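Phospholipase C-beta (PLC-beta) (Sepia officinalis, PDB 3QR0) is a beta-class member of the phospholipase C family, a multidomain protein combining PH, EF-hand, TIM-barrel and C2 domains in one chain with a bound calcium ion. Local coordinates at residues Thr266-Tyr271 and Pro315-Asp320; Glu354-Val359 and Lys394-Ala399; Tyr159-Thr164 and Gln178-Lys183. One frame throughout, in Å; residues are numbered along the deposited sequence.

Interaction 1: Thr266-Tyr271 and Pro315-Asp320; sequences TLFPLY and PMHRLD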
loop_
_atom_site.group_PDB
_atom_site.type_symbol
_atom_site.label_atom_id
_atom_site.label_comp_id
_atom_site.label_asym_id
_atom_site.label_seq_id
_atom_site.Cartn_x
_atom_site.Cartn_y
_atom_site.Cartn_z
ATOM N N THR A 266 13.092 27.013 5.276
ATOM C CA THR A 266 11.975 27.947 5.107
ATOM C C THR A 266 10.672 27.191 4.858
ATOM O O THR A 266 9.642 27.506 5.456
ATOM C CB THR A 266 12.210 28.933 3.944
ATOM O OG1 THR A 266 13.563 29.400 3.972
ATOM C CG2 THR A 266 11.263 30.126 4.054
ATOM N N LEU A 267 10.722 26.200 3.973
ATOM C CA LEU A 267 9.550 25.380 3.657
ATOM C C LEU A 267 9.140 24.531 4.858
ATOM O O LEU A 267 7.951 24.323 5.095
ATOM C CB LEU A 267 9.825 24.475 2.447
ATOM C CG LEU A 267 9.724 25.076 1.034
ATOM C CD1 LEU A 267 10.170 26.537 0.974
ATOM C CD2 LEU A 267 10.521 24.223 0.046
ATOM N N PHE A 268 10.133 24.046 5.606
ATOM C CA PHE A 268 9.899 23.254 6.812
ATOM C C PHE A 268 10.603 23.919 8.008
ATOM O O PHE A 268 11.696 23.508 8.397
ATOM C CB PHE A 268 10.411 21.828 6.607
ATOM C CG PHE A 268 9.827 21.144 5.398
ATOM C CD1 PHE A 268 8.542 20.620 5.435
ATOM C CD2 PHE A 268 10.563 21.036 4.219
ATOM C CE1 PHE A 268 7.996 19.992 4.323
ATOM C CE2 PHE A 268 10.027 20.407 3.099
ATOM C CZ PHE A 268 8.741 19.883 3.150
ATOM N N PRO A 269 9.975 24.953 8.594
ATOM C CA PRO A 269 10.647 25.756 9.620
ATOM C C PRO A 269 11.172 24.930 10.795
ATOM O O PRO A 269 10.599 23.890 11.130
ATOM C CB PRO A 269 9.553 26.723 10.090
ATOM C CG PRO A 269 8.553 26.747 8.989
ATOM C CD PRO A 269 8.587 25.396 8.369
ATOM N N LEU A 270 12.264 25.392 11.401
ATOM C CA LEU A 270 12.812 24.751 12.593
ATOM C C LEU A 270 11.863 24.950 13.769
ATOM O O LEU A 270 11.149 25.948 13.826
ATOM C CB LEU A 270 14.174 25.353 12.953
ATOM C CG LEU A 270 15.354 25.089 12.013
ATOM C CD1 LEU A 270 16.556 25.904 12.461
ATOM C CD2 LEU A 270 15.692 23.617 11.974
ATOM N N TYR A 271 11.865 24.004 14.704
ATOM C CA TYR A 271 11.172 24.191 15.979
ATOM C C TYR A 271 11.806 25.342 16.770
ATOM O O TYR A 271 13.031 25.500 16.777
ATOM C CB TYR A 271 11.222 22.916 16.829
ATOM C CG TYR A 271 10.305 21.811 16.368
ATOM C CD1 TYR A 271 10.769 20.806 15.531
ATOM C CD2 TYR A 271 8.975 21.760 16.783
ATOM C CE1 TYR A 271 9.943 19.782 15.114
ATOM C CE2 TYR A 271 8.130 20.732 16.367
ATOM C CZ TYR A 271 8.624 19.748 15.531
ATOM O OH TYR A 271 7.813 18.725 15.108
ATOM N N PRO A 315 6.192 11.175 6.219
ATOM C CA PRO A 315 6.200 12.579 5.785
ATOM C C PRO A 315 4.842 12.970 5.213
ATOM O O PRO A 315 4.461 12.511 4.132
ATOM C CB PRO A 315 7.296 12.626 4.717
ATOM C CG PRO A 315 7.458 11.219 4.252
ATOM C CD PRO A 315 7.023 10.316 5.354
ATOM N N MET A 316 4.117 13.801 5.949
ATOM C CA MET A 316 2.729 14.109 5.609
ATOM C C MET A 316 2.591 14.819 4.260
ATOM O O MET A 316 1.631 14.568 3.538
ATOM C CB MET A 316 2.062 14.912 6.733
ATOM C CG MET A 316 1.818 14.086 7.995
ATOM S SD MET A 316 0.661 12.710 7.720
ATOM C CE MET A 316 1.158 11.562 9.012
ATOM N N HIS A 317 3.561 15.666 3.911
ATOM C CA HIS A 317 3.549 16.360 2.619
ATOM C C HIS A 317 3.665 15.384 1.432
ATOM O O HIS A 317 3.191 15.685 0.335
ATOM C CB HIS A 317 4.639 17.456 2.554
ATOM C CG HIS A 317 6.040 16.927 2.466
ATOM N ND1 HIS A 317 6.730 16.457 3.564
ATOM C CD2 HIS A 317 6.878 16.794 1.410
ATOM C CE1 HIS A 317 7.931 16.053 3.187
ATOM N NE2 HIS A 317 8.046 16.245 1.884
ATOM N N ARG A 318 4.283 14.223 1.658
ATOM C CA ARG A 318 4.361 13.169 0.640
ATOM C C ARG A 318 3.147 12.240 0.662
ATOM O O ARG A 318 2.721 11.762 -0.384
ATOM C CB ARG A 318 5.633 12.334 0.816
ATOM C CG ARG A 318 6.911 13.040 0.390
ATOM C CD ARG A 318 8.011 12.037 0.005
ATOM N NE ARG A 318 7.712 11.290 -1.229
ATOM C CZ ARG A 318 7.430 9.981 -1.311
ATOM N NH1 ARG A 318 7.388 9.197 -0.230
ATOM N NH2 ARG A 318 7.183 9.438 -2.501
ATOM N N LEU A 319 2.616 11.963 1.851
ATOM C CA LEU A 319 1.448 11.095 2.000
ATOM C C LEU A 319 0.230 11.726 1.336
ATOM O O LEU A 319 -0.528 11.053 0.646
ATOM C CB LEU A 319 1.149 10.841 3.482
ATOM C CG LEU A 319 -0.028 9.911 3.807
ATOM C CD1 LEU A 319 0.231 8.500 3.301
ATOM C CD2 LEU A 319 -0.299 9.899 5.303
ATOM N N ASP A 320 0.064 13.028 1.558
ATOM C CA ASP A 320 -0.997 13.822 0.937
ATOM C C ASP A 320 -0.825 13.812 -0.578
ATOM O O ASP A 320 0.270 13.570 -1.083
ATOM C CB ASP A 320 -0.934 15.259 1.482
ATOM C CG ASP A 320 -2.142 16.100 1.096
ATOM O OD1 ASP A 320 -3.271 15.576 1.069
ATOM O OD2 ASP A 320 -1.957 17.305 0.837
#

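Interaction 2: Glu354-Val359 and Lys394-Ala399; sequences EIYRQV and KDVVYA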
loop_
_atom_site.group_PDB
_atom_site.type_symbol
_atom_site.label_atom_id
_atom_site.label_comp_id
_atom_site.label_asym_id
_atom_site.label_seq_id
_atom_site.Cartn_x
_atom_site.Cartn_y
_atom_site.Cartn_z
ATOM N N GLU A 354 -14.273 -10.083 -9.220
ATOM C CA GLU A 354 -14.032 -9.315 -7.989
ATOM C C GLU A 354 -12.591 -8.820 -7.839
ATOM O O GLU A 354 -12.361 -7.747 -7.275
ATOM C CB GLU A 354 -14.438 -10.141 -6.762
ATOM C CG GLU A 354 -14.256 -9.445 -5.404
ATOM C CD GLU A 354 -15.062 -8.157 -5.252
ATOM O OE1 GLU A 354 -16.215 -8.083 -5.734
ATOM O OE2 GLU A 354 -14.536 -7.213 -4.623
ATOM N N ILE A 355 -11.624 -9.591 -8.345
ATOM C CA ILE A 355 -10.219 -9.167 -8.304
ATOM C C ILE A 355 -10.003 -7.799 -8.969
ATOM O O ILE A 355 -9.147 -7.033 -8.532
ATOM C CB ILE A 355 -9.269 -10.249 -8.921
ATOM C CG1 ILE A 355 -7.791 -9.919 -8.654
ATOM C CG2 ILE A 355 -9.515 -10.404 -10.416
ATOM C CD1 ILE A 355 -7.431 -9.765 -7.187
ATOM N N TYR A 356 -10.780 -7.480 -10.005
ATOM C CA TYR A 356 -10.687 -6.158 -10.639
ATOM C C TYR A 356 -11.061 -5.034 -9.681
ATOM O O TYR A 356 -10.392 -4.005 -9.636
ATOM C CB TYR A 356 -11.528 -6.078 -11.917
ATOM C CG TYR A 356 -10.867 -6.760 -13.088
ATOM C CD1 TYR A 356 -9.992 -6.066 -13.926
ATOM C CD2 TYR A 356 -11.096 -8.106 -13.345
ATOM C CE1 TYR A 356 -9.370 -6.701 -14.995
ATOM C CE2 TYR A 356 -10.486 -8.746 -14.411
ATOM C CZ TYR A 356 -9.625 -8.047 -15.228
ATOM O OH TYR A 356 -9.027 -8.706 -16.276
ATOM N N ARG A 357 -12.121 -5.238 -8.904
ATOM C CA ARG A 357 -12.514 -4.261 -7.901
ATOM C C ARG A 357 -11.392 -4.141 -6.870
ATOM O O ARG A 357 -10.973 -3.042 -6.536
ATOM C CB ARG A 357 -13.829 -4.666 -7.221
ATOM C CG ARG A 357 -15.009 -4.786 -8.160
ATOM C CD ARG A 357 -16.329 -4.959 -7.415
ATOM N NE ARG A 357 -17.425 -5.222 -8.346
ATOM C CZ ARG A 357 -17.831 -6.426 -8.761
ATOM N NH1 ARG A 357 -17.270 -7.546 -8.321
ATOM N NH2 ARG A 357 -18.834 -6.511 -9.622
ATOM N N GLN A 358 -10.875 -5.276 -6.394
ATOM C CA GLN A 358 -9.851 -5.249 -5.345
ATOM C C GLN A 358 -8.565 -4.565 -5.793
ATOM O O GLN A 358 -7.968 -3.810 -5.024
ATOM C CB GLN A 358 -9.545 -6.656 -4.818
ATOM C CG GLN A 358 -10.695 -7.295 -4.054
ATOM C CD GLN A 358 -11.163 -6.463 -2.877
ATOM O OE1 GLN A 358 -10.353 -5.935 -2.114
ATOM N NE2 GLN A 358 -12.481 -6.347 -2.718
ATOM N N VAL A 359 -8.138 -4.824 -7.026
ATOM C CA VAL A 359 -6.916 -4.205 -7.549
ATOM C C VAL A 359 -7.072 -2.686 -7.685
ATOM O O VAL A 359 -6.168 -1.924 -7.311
ATOM C CB VAL A 359 -6.479 -4.864 -8.882
ATOM C CG1 VAL A 359 -5.386 -4.056 -9.565
ATOM C CG2 VAL A 359 -6.003 -6.293 -8.614
ATOM N N LYS A 394 -18.183 -8.670 -20.045
ATOM C CA LYS A 394 -19.200 -7.707 -19.604
ATOM C C LYS A 394 -19.182 -7.510 -18.083
ATOM O O LYS A 394 -19.205 -6.374 -17.604
ATOM C CB LYS A 394 -20.593 -8.159 -20.068
ATOM C CG LYS A 394 -21.739 -7.215 -19.741
ATOM C CD LYS A 394 -23.033 -7.752 -20.355
ATOM C CE LYS A 394 -24.253 -6.937 -19.971
ATOM N NZ LYS A 394 -25.429 -7.320 -20.804
ATOM N N ASP A 395 -19.126 -8.608 -17.333
ATOM C CA ASP A 395 -19.049 -8.529 -15.873
ATOM C C ASP A 395 -17.808 -7.758 -15.415
ATOM O O ASP A 395 -17.890 -6.942 -14.499
ATOM C CB ASP A 395 -19.047 -9.927 -15.231
ATOM C CG ASP A 395 -20.391 -10.635 -15.344
ATOM O OD1 ASP A 395 -21.402 -9.980 -15.678
ATOM O OD2 ASP A 395 -20.441 -11.857 -15.089
ATOM N N VAL A 396 -16.664 -8.015 -16.045
ATOM C CA VAL A 396 -15.425 -7.323 -15.679
ATOM C C VAL A 396 -15.534 -5.797 -15.877
ATOM O O VAL A 396 -15.185 -5.025 -14.976
ATOM C CB VAL A 396 -14.200 -7.889 -16.445
ATOM C CG1 VAL A 396 -12.992 -6.988 -16.275
ATOM C CG2 VAL A 396 -13.880 -9.306 -15.972
ATOM N N VAL A 397 -16.020 -5.353 -17.033
ATOM C CA VAL A 397 -16.070 -3.902 -17.293
ATOM C C VAL A 397 -17.055 -3.159 -16.387
ATOM O O VAL A 397 -16.803 -2.019 -16.001
ATOM C CB VAL A 397 -16.297 -3.540 -18.785
ATOM C CG1 VAL A 397 -15.046 -3.886 -19.613
ATOM C CG2 VAL A 397 -17.536 -4.215 -19.342
ATOM N N TYR A 398 -18.163 -3.799 -16.031
ATOM C CA TYR A 398 -19.073 -3.227 -15.031
ATOM C C TYR A 398 -18.425 -3.185 -13.638
ATOM O O TYR A 398 -18.688 -2.266 -12.861
ATOM C CB TYR A 398 -20.415 -3.973 -15.019
ATOM C CG TYR A 398 -21.352 -3.470 -16.091
ATOM C CD1 TYR A 398 -22.149 -2.351 -15.866
ATOM C CD2 TYR A 398 -21.416 -4.081 -17.337
ATOM C CE1 TYR A 398 -23.005 -1.867 -16.845
ATOM C CE2 TYR A 398 -22.269 -3.604 -18.331
ATOM C CZ TYR A 398 -23.063 -2.497 -18.076
ATOM O OH TYR A 398 -23.905 -2.013 -19.044
ATOM N N ALA A 399 -17.565 -4.159 -13.341
ATOM C CA ALA A 399 -16.761 -4.154 -12.110
ATOM C C ALA A 399 -15.760 -3.000 -12.110
ATOM O O ALA A 399 -15.638 -2.261 -11.123
ATOM C CB ALA A 399 -16.020 -5.485 -11.951
HETATM O O HOH W 1 -19.911 -3.759 -10.526
#

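Interaction 3: Tyr159-Thr164 and Gln178-Lys183; sequences YFRLTT and QKCLSK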
loop_
_atom_site.group_PDB
_atom_site.type_symbol
_atom_site.label_atom_id
_atom_site.label_comp_id
_atom_site.label_asym_id
_atom_site.label_seq_id
_atom_site.Cartn_x
_atom_site.Cartn_y
_atom_site.Cartn_z
ATOM N N TYR A 159 -7.564 1.316 23.261
ATOM C CA TYR A 159 -8.331 1.964 24.327
ATOM C C TYR A 159 -9.801 2.112 23.930
ATOM O O TYR A 159 -10.697 1.828 24.728
ATOM C CB TYR A 159 -7.744 3.340 24.680
ATOM C CG TYR A 159 -8.563 4.110 25.692
ATOM C CD1 TYR A 159 -8.416 3.874 27.051
ATOM C CD2 TYR A 159 -9.497 5.061 25.287
ATOM C CE1 TYR A 159 -9.175 4.569 27.991
ATOM C CE2 TYR A 159 -10.262 5.767 26.219
ATOM C CZ TYR A 159 -10.093 5.513 27.567
ATOM O OH TYR A 159 -10.838 6.196 28.497
ATOM N N PHE A 160 -10.045 2.561 22.704
ATOM C CA PHE A 160 -11.420 2.732 22.232
ATOM C C PHE A 160 -12.135 1.406 22.002
ATOM O O PHE A 160 -13.354 1.320 22.186
ATOM C CB PHE A 160 -11.479 3.621 20.992
ATOM C CG PHE A 160 -11.575 5.077 21.320
ATOM C CD1 PHE A 160 -10.428 5.839 21.510
ATOM C CD2 PHE A 160 -12.813 5.681 21.486
ATOM C CE1 PHE A 160 -10.511 7.188 21.831
ATOM C CE2 PHE A 160 -12.905 7.035 21.805
ATOM C CZ PHE A 160 -11.750 7.786 21.980
ATOM N N ARG A 161 -11.389 0.369 21.630
ATOM C CA ARG A 161 -11.966 -0.962 21.566
ATOM C C ARG A 161 -12.458 -1.377 22.954
ATOM O O ARG A 161 -13.596 -1.829 23.112
ATOM C CB ARG A 161 -10.973 -1.997 21.040
ATOM C CG ARG A 161 -11.674 -3.285 20.667
ATOM C CD ARG A 161 -10.741 -4.425 20.381
ATOM N NE ARG A 161 -11.426 -5.706 20.562
ATOM C CZ ARG A 161 -11.011 -6.873 20.078
ATOM N NH1 ARG A 161 -9.904 -6.957 19.347
ATOM N NH2 ARG A 161 -11.722 -7.967 20.320
ATOM N N LEU A 162 -11.601 -1.203 23.955
ATOM C CA LEU A 162 -11.920 -1.604 25.322
ATOM C C LEU A 162 -13.101 -0.839 25.929
ATOM O O LEU A 162 -13.894 -1.422 26.674
ATOM C CB LEU A 162 -10.686 -1.469 26.221
ATOM C CG LEU A 162 -9.577 -2.485 25.930
ATOM C CD1 LEU A 162 -8.331 -2.153 26.724
ATOM C CD2 LEU A 162 -10.040 -3.913 26.234
ATOM N N THR A 163 -13.217 0.449 25.611
ATOM C CA THR A 163 -14.252 1.301 26.201
ATOM C C THR A 163 -15.534 1.417 25.360
ATOM O O THR A 163 -16.486 2.066 25.783
ATOM C CB THR A 163 -13.713 2.717 26.490
ATOM O OG1 THR A 163 -13.306 3.353 25.269
ATOM C CG2 THR A 163 -12.539 2.645 27.456
ATOM N N THR A 164 -15.564 0.798 24.180
ATOM C CA THR A 164 -16.782 0.788 23.361
ATOM C C THR A 164 -17.211 -0.636 23.024
ATOM O O THR A 164 -18.297 -1.060 23.406
ATOM C CB THR A 164 -16.624 1.625 22.068
ATOM O OG1 THR A 164 -15.706 0.980 21.174
ATOM C CG2 THR A 164 -16.122 3.023 22.397
ATOM N N GLN A 178 -6.892 -8.699 28.596
ATOM C CA GLN A 178 -5.952 -9.788 28.319
ATOM C C GLN A 178 -6.132 -10.396 26.925
ATOM O O GLN A 178 -5.146 -10.615 26.218
ATOM C CB GLN A 178 -6.043 -10.875 29.395
ATOM C CG GLN A 178 -5.319 -10.503 30.681
ATOM C CD GLN A 178 -5.588 -11.467 31.821
ATOM O OE1 GLN A 178 -6.583 -12.195 31.820
ATOM N NE2 GLN A 178 -4.698 -11.470 32.810
ATOM N N LYS A 179 -7.377 -10.659 26.527
ATOM C CA LYS A 179 -7.644 -11.276 25.219
ATOM C C LYS A 179 -7.206 -10.389 24.051
ATOM O O LYS A 179 -6.782 -10.897 23.019
ATOM C CB LYS A 179 -9.121 -11.665 25.061
ATOM C CG LYS A 179 -10.064 -10.519 24.737
ATOM C CD LYS A 179 -11.456 -11.005 24.384
ATOM C CE LYS A 179 -12.320 -9.842 23.916
ATOM N NZ LYS A 179 -13.758 -10.200 23.835
ATOM N N CYS A 180 -7.315 -9.069 24.214
ATOM C CA CYS A 180 -6.903 -8.138 23.161
ATOM C C CYS A 180 -5.379 -8.073 23.001
ATOM O O CYS A 180 -4.894 -7.667 21.944
ATOM C CB CYS A 180 -7.461 -6.732 23.422
ATOM S SG CYS A 180 -9.265 -6.566 23.211
ATOM N N LEU A 181 -4.630 -8.474 24.031
ATOM C CA LEU A 181 -3.165 -8.365 24.018
ATOM C C LEU A 181 -2.419 -9.689 23.822
ATOM O O LEU A 181 -1.399 -9.715 23.132
ATOM C CB LEU A 181 -2.663 -7.681 25.299
ATOM C CG LEU A 181 -2.982 -6.190 25.457
ATOM C CD1 LEU A 181 -2.584 -5.700 26.841
ATOM C CD2 LEU A 181 -2.296 -5.356 24.384
ATOM N N SER A 182 -2.894 -10.781 24.424
ATOM C CA SER A 182 -2.137 -12.041 24.368
ATOM C C SER A 182 -2.959 -13.303 24.647
ATOM O O SER A 182 -3.942 -13.273 25.392
ATOM C CB SER A 182 -0.957 -11.983 25.346
ATOM O OG SER A 182 -0.050 -13.046 25.122
ATOM N N LYS A 183 -2.531 -14.403 24.027
ATOM C CA LYS A 183 -3.060 -15.740 24.297
ATOM C C LYS A 183 -2.089 -16.557 25.156
ATOM O O LYS A 183 -2.378 -17.706 25.494
ATOM C CB LYS A 183 -3.315 -16.483 22.981
ATOM C CG LYS A 183 -4.319 -15.801 22.064
ATOM C CD LYS A 183 -4.482 -16.550 20.742
ATOM C CE LYS A 183 -5.574 -15.926 19.881
ATOM N NZ LYS A 183 -5.732 -16.625 18.572
#

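Interaction 1: Thr266-Tyr271 and Pro315-Asp320
Phe268 and His317 lie closest across this contact, yet their CA atoms are still 10.3 Å apart, so the backbones stand well clear of each other and the gap is bridged by two side chains. Thr266-Tyr271 is irregular chain, while Pro315-Asp320 winds into the short helix 316-319. Pro315 occupies the N-cap position, and its carbonyl oxygen accepts from Leu319 N at 3.0 Å. Asp320 is where the chain leaves the helical conformation again.

Both CB atoms point across the gap, and the rings at their ends meet edge-to-face. Phe268 offers the edge and His317 the face: Phe268 CZ sits over the middle of the imidazole, 3.8 Å above its plane. The neighbouring ring corner reaches a nitrogen, with Phe268 CE1 3.8 Å from His317 ND1, and Phe268 CZ is 3.9 Å from His317 NE2. The ring centroids are 4.9 Å apart and the planes open to 52°, well short of a perpendicular T.

The loop carrying Phe268 joins helices 247-257 and 273-288 of the EF-hand-like region, and the short helix carrying His317 comes after helix 299-307, where the chain runs on toward strand 332-334 of the TIM barrel. The phenylalanine therefore reaches from an EF-hand loop to the connection into the barrel. In His317, chi1 of 71° sets CG between the backbone N and the carbonyl carbon, and chi2 of -79° turns a face of the imidazole to the phenyl edge. No hydrogen bond crosses between the segments; the pair rests on ring contact at the protein surface. Behind it, Phe268 O accepts from Arg259 NH1 and the phenyl also touches Leu263. Elsewhere on helix 316-319, Met316 and Leu319 pack on helix 144-147.

Interaction 2: Glu354-Val359 and Lys394-Ala399
Two helical segments come close at Arg357 and Ala399, whose CA atoms are 6.0 Å apart, a close spacing, consistent with the small alanine there. Along this seam Tyr356 and Arg357 face Val396 and Ala399.

Val396 CG1 stands over the centre of the Tyr356 ring, 3.5 Å from the centroid and only 7° off the ring normal, a nearly vertical CH-pi contact. The second methyl is placed off to one side, Val396 CG2 coming to 3.8 Å from Tyr356 CE2. With chi1 at 168°, Val396 CG1 is anti to the backbone N, and that turn sets this methyl over the ring. The phenol itself is held from beyond the pair: Tyr356 OH is hydrogen-bonded to the backbone O of Glu368, a calcium ligand, and the Tyr356 side chain lies about 9 Å from the calcium ion.

This is the helical layer of the TIM barrel. Helix 393-403 belongs to the beta-alpha-beta crossover between the adjacent parallel strands 366-372 and 412-418, and helix 354-361 leads into the first of those strands. Both Tyr356 and Val396 also touch Leu369 on it.

Arg357 is extended from CG to NE and lays one guanidinium face over Ala399 CB, which is 3.8 Å from Arg357 CZ and displaced toward the rim of the group. Each nitrogen has a partner. Arg357 NH1 forms a bent salt bridge to Glu354 OE1 at 2.8 Å, the oxygen tilted from the guanidinium plane; NE pairs with Glu402; and NH2 donates to a water, in plane at the edge, that in turn donates to Tyr398 O, linking the helices. The other oxygen, Glu354 OE2, takes Gln358 NE2 at 2.9 Å on its anti lone pair, and also forms a salt bridge with Arg74 on strand 70-75 of the PH domain.

Interaction 3: Tyr159-Thr164 and Gln178-Lys183
Arg161 runs alongside the thiol of Cys180, and its path from CB outward tells most of the story. Arg161 CB points across to the second helix but is too far off to touch it. With CG anti to the backbone N (chi1 -166°) and the chain extended as far as NE, the side chain runs outward past the thiol. The first atom to meet anything in Gln178-Lys183 is Arg161 CD, 3.8 Å from Cys180 SG. Next comes Arg161 NE, at 3.5 Å from Cys180 SG the shortest approach of the contact, followed by Arg161 CZ at 3.6 Å from the same sulfur. The thiol thus lies over one face of the guanidinium, 3.5 Å above its plane and shifted toward the rim. At the tip, Arg161 NH1 is 3.9 Å from Cys180 SG, and Arg161 NH2, also near the sulfur, comes within 4.1 Å of Lys179 CE.

The two helices, 151-165 and 174-181, form a helix-loop-helix unit of the EF-hand region, with the short strand 171-173 in the connection. Helix 151-165 is nearing its end here, where it widens into a pi-type turn at 161-164.

Lys179 crosses Arg161 at about a right angle, and the two cationic ends come near each other, consistent with their sharing an anion: Arg161 NH2 and Lys179 NZ form salt bridges to different oxygens of Glu166, just beyond helix 151-165. Lys179 NZ has a second carboxylate partner in Asp61, which would be expected to ease the closeness of the two positive charges further. Nearer the interior, Leu162 CD2 touches Cys180 SG at 4.1 Å, so the sulfur bridges a charged group and an aliphatic one. Leu162 continues onto Phe218 of helix 215-225, while Arg161 also touches Phe51, on strand 51-54 of the PH domain.

From the N terminus, interaction 3 comes first: it closes a short helix-loop-helix, with 13 residues between its segments, in the EF-hand region near the PH domain. Interaction 1 closes the next loop, with 43 residues between its segments, spanning the later EF-hand-like helices and reaching the connection to the barrel. Interaction 2 follows inside the TIM barrel, joining the helices that precede and follow strand 366-372 along the chain. The three loops run in series, with no nesting or crossing. Their centres are 34 to 38 Å apart and none touches another. Interactions 1 and 2 lie on opposite sides of the chain's centre, while the surroundings of interactions 2 and 3 both include PH-domain strands.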